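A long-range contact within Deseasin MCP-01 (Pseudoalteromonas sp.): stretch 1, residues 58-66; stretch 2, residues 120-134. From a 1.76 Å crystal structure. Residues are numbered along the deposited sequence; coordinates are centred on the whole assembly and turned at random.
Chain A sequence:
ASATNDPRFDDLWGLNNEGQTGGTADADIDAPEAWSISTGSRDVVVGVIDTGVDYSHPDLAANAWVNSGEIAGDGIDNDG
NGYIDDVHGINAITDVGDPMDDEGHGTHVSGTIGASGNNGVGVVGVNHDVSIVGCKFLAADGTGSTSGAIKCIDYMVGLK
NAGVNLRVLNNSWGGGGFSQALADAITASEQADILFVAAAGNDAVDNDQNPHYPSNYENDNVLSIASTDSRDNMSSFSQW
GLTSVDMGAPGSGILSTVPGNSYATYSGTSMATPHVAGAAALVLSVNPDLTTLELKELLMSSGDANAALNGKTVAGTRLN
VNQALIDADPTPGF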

# COMPACT_ATOMS: atom_id res chain seq x y z
N PRO A 58 6.86 21.26 -5.80
CA PRO A 58 7.61 21.94 -6.86
C PRO A 58 7.62 21.19 -8.20
O PRO A 58 7.77 21.83 -9.25
CB PRO A 58 9.02 22.04 -6.28
CG PRO A 58 8.80 22.11 -4.80
CD PRO A 58 7.61 21.21 -4.53
N ASP A 59 7.48 19.87 -8.18
CA ASP A 59 7.48 19.11 -9.43
C ASP A 59 6.07 18.80 -9.96
O ASP A 59 5.94 18.09 -10.96
CB ASP A 59 8.34 17.83 -9.34
CG ASP A 59 9.12 17.56 -10.61
OD1 ASP A 59 9.38 18.54 -11.36
OD2 ASP A 59 9.46 16.39 -10.89
N LEU A 60 5.04 19.33 -9.31
CA LEU A 60 3.66 19.19 -9.83
C LEU A 60 2.98 20.53 -10.10
O LEU A 60 2.07 20.60 -10.93
CB LEU A 60 2.79 18.40 -8.86
CG LEU A 60 3.13 16.92 -8.66
CD1 LEU A 60 2.24 16.32 -7.58
CD2 LEU A 60 2.99 16.15 -9.95
N ALA A 61 3.41 21.58 -9.40
CA ALA A 61 2.72 22.87 -9.42
C ALA A 61 2.41 23.39 -10.82
O ALA A 61 1.32 23.91 -11.08
CB ALA A 61 3.51 23.92 -8.63
N ALA A 62 3.38 23.27 -11.73
CA ALA A 62 3.21 23.79 -13.08
C ALA A 62 2.14 23.02 -13.86
O ALA A 62 1.59 23.54 -14.84
CB ALA A 62 4.54 23.75 -13.83
N ASN A 63 1.86 21.80 -13.42
CA ASN A 63 0.87 20.95 -14.09
C ASN A 63 -0.41 20.76 -13.28
O ASN A 63 -1.21 19.86 -13.56
CB ASN A 63 1.48 19.58 -14.45
CG ASN A 63 2.45 19.66 -15.61
OD1 ASN A 63 2.43 20.62 -16.38
ND2 ASN A 63 3.30 18.65 -15.75
N ALA A 64 -0.62 21.61 -12.28
CA ALA A 64 -1.88 21.59 -11.55
C ALA A 64 -2.97 22.29 -12.35
O ALA A 64 -2.80 23.42 -12.81
CB ALA A 64 -1.72 22.23 -10.18
N TRP A 65 -4.11 21.62 -12.51
CA TRP A 65 -5.25 22.24 -13.17
C TRP A 65 -5.75 23.44 -12.39
O TRP A 65 -5.75 23.44 -11.15
CB TRP A 65 -6.38 21.22 -13.31
CG TRP A 65 -7.66 21.74 -13.89
CD1 TRP A 65 -7.91 22.02 -15.20
CD2 TRP A 65 -8.87 22.02 -13.18
NE1 TRP A 65 -9.21 22.45 -15.35
CE2 TRP A 65 -9.82 22.46 -14.13
CE3 TRP A 65 -9.24 21.93 -11.83
CZ2 TRP A 65 -11.12 22.81 -13.77
CZ3 TRP A 65 -10.54 22.28 -11.47
CH2 TRP A 65 -11.47 22.71 -12.44
N VAL A 66 -6.19 24.47 -13.11
CA VAL A 66 -6.83 25.62 -12.51
C VAL A 66 -8.21 25.81 -13.13
O VAL A 66 -8.36 25.88 -14.36
CB VAL A 66 -5.99 26.90 -12.69
CG1 VAL A 66 -6.74 28.11 -12.14
CG2 VAL A 66 -4.65 26.74 -12.00
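Stretch 2 120-134: GVGVVGVNHDVSIVG

Stretch 2 runs past stretch 1 as an irregular, turning loop from Gly 120 and becomes a strand at Ser 131 that runs on past Gly 134. It touches stretch 1 in two places: near Asp 59, where the CA of Gly 122 lies 6.5 Å from that of Asp 59, and along Asn 63 to Trp 65, where the CA of Ser 131 comes within 4.5 Å of that of Trp 65. Between them, Gly 125 and Val 126 make no contact.

Backbone pairing fixes the register at the second site. Ile 132 is held by both its N and its O: its N donates to Asn 63 O at 2.8 Å, and its O accepts from Trp 65 N at 2.9 Å. This is a single parallel bridge, the two chains running the same way, Ala 64 with Ile 132, CA to CA 5.0 Å; Ala 64 turns its CB away, so the pairing there rests on main chain. Ser 131 CA adds a CH···O contact to Asn 63 O at 3.4 Å.

Side-chain amides and carboxylates then read the loop backbone. Asn 63, with chi1 in m, sends ND2 to His 128 O at 3.0 Å, nearly straight, while OD1 takes a weak bond from Val 130 N at 3.4 Å. One water lies 2.7 Å from Asn 63 OD1 and 2.6 Å from Asp 129 OD1, lying between two side chains whose OD1 atoms stand 4.2 Å apart. At the first site Asp 59 OD2 accepts from Val 123 N at 3.0 Å. Gly 122, at positive phi, leaves room for that carboxylate: an ideal CB would sit 2.9 Å from Asp 59 OD2, a clash.

Apolar packing finishes the contact. Trp 65, chi1 t, points its CB toward stretch 2, and its CE3 meets Val 133 CG2 at 3.5 Å, while Ser 131 CB lies at the ring edge.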

# COMPACT_ATOMS: atom_id res chain seq x y z
N GLY A 120 14.70 20.46 -14.25
CA GLY A 120 15.88 20.28 -13.42
C GLY A 120 15.59 19.88 -11.98
O GLY A 120 16.46 20.00 -11.12
N VAL A 121 14.38 19.41 -11.71
CA VAL A 121 14.07 18.94 -10.36
C VAL A 121 13.31 17.62 -10.38
O VAL A 121 12.51 17.36 -11.27
CB VAL A 121 13.29 20.00 -9.52
CG1 VAL A 121 13.24 21.33 -10.25
CG2 VAL A 121 11.91 19.51 -9.15
N GLY A 122 13.61 16.76 -9.41
CA GLY A 122 12.86 15.53 -9.23
C GLY A 122 12.75 14.57 -10.41
O GLY A 122 13.74 14.16 -11.01
N VAL A 123 11.50 14.21 -10.72
CA VAL A 123 11.22 13.19 -11.72
C VAL A 123 10.55 13.81 -12.96
O VAL A 123 10.71 15.00 -13.22
CB VAL A 123 10.33 12.07 -11.12
CG1 VAL A 123 11.14 11.25 -10.11
CG2 VAL A 123 9.12 12.67 -10.41
N VAL A 124 9.84 13.00 -13.72
CA VAL A 124 9.07 13.48 -14.86
C VAL A 124 7.98 12.45 -15.14
O VAL A 124 8.21 11.25 -15.01
CB VAL A 124 9.97 13.68 -16.12
CG1 VAL A 124 10.77 12.41 -16.43
CG2 VAL A 124 9.14 14.07 -17.32
N GLY A 125 6.80 12.92 -15.50
CA GLY A 125 5.70 12.01 -15.79
C GLY A 125 5.68 11.57 -17.24
O GLY A 125 6.51 11.99 -18.05
N VAL A 126 4.71 10.72 -17.58
CA VAL A 126 4.54 10.34 -18.98
C VAL A 126 4.32 11.62 -19.81
O VAL A 126 4.76 11.70 -20.96
CB VAL A 126 3.35 9.39 -19.18
CG1 VAL A 126 3.20 9.02 -20.66
CG2 VAL A 126 3.52 8.12 -18.33
N ASN A 127 3.64 12.59 -19.21
CA ASN A 127 3.53 13.94 -19.77
C ASN A 127 4.49 14.88 -19.07
O ASN A 127 4.56 14.89 -17.83
CB ASN A 127 2.11 14.49 -19.60
CG ASN A 127 1.06 13.62 -20.26
OD1 ASN A 127 0.71 13.82 -21.42
ND2 ASN A 127 0.58 12.63 -19.52
N HIS A 128 5.22 15.69 -19.84
CA HIS A 128 6.00 16.78 -19.25
C HIS A 128 5.06 17.92 -18.89
O HIS A 128 5.29 18.65 -17.93
CB HIS A 128 7.02 17.33 -20.25
CG HIS A 128 8.10 16.37 -20.60
ND1 HIS A 128 9.34 16.78 -21.06
CD2 HIS A 128 8.14 15.02 -20.55
CE1 HIS A 128 10.09 15.72 -21.28
NE2 HIS A 128 9.39 14.64 -20.98
N ASP A 129 4.03 18.08 -19.71
CA ASP A 129 3.03 19.13 -19.53
C ASP A 129 1.63 18.53 -19.66
O ASP A 129 1.36 17.79 -20.59
CB ASP A 129 3.23 20.22 -20.59
CG ASP A 129 4.61 20.84 -20.53
OD1 ASP A 129 4.87 21.62 -19.59
OD2 ASP A 129 5.43 20.54 -21.41
N VAL A 130 0.77 18.86 -18.70
CA VAL A 130 -0.59 18.34 -18.65
C VAL A 130 -1.27 19.10 -17.52
O VAL A 130 -0.59 19.79 -16.75
CB VAL A 130 -0.59 16.81 -18.38
CG1 VAL A 130 -0.08 16.51 -16.96
CG2 VAL A 130 -1.97 16.19 -18.61
N SER A 131 -2.59 19.01 -17.41
CA SER A 131 -3.29 19.61 -16.28
C SER A 131 -3.93 18.51 -15.45
O SER A 131 -4.69 17.70 -15.96
CB SER A 131 -4.37 20.60 -16.74
OG SER A 131 -3.79 21.73 -17.37
N ILE A 132 -3.61 18.48 -14.16
CA ILE A 132 -4.12 17.45 -13.28
C ILE A 132 -5.10 18.06 -12.28
O ILE A 132 -4.73 18.94 -11.51
CB ILE A 132 -2.98 16.78 -12.52
CG1 ILE A 132 -2.08 16.04 -13.50
CG2 ILE A 132 -3.54 15.82 -11.47
CD1 ILE A 132 -0.79 15.53 -12.88
N VAL A 133 -6.34 17.57 -12.30
CA VAL A 133 -7.34 17.98 -11.32
C VAL A 133 -7.56 16.85 -10.31
O VAL A 133 -7.69 15.68 -10.69
CB VAL A 133 -8.70 18.38 -11.98
CG1 VAL A 133 -9.14 17.34 -13.00
CG2 VAL A 133 -9.78 18.60 -10.91
N GLY A 134 -7.58 17.19 -9.03
CA GLY A 134 -7.71 16.17 -8.01
C GLY A 134 -9.09 16.12 -7.40
O GLY A 134 -9.74 17.15 -7.23
O HOH W 1 3.55 22.78 -17.66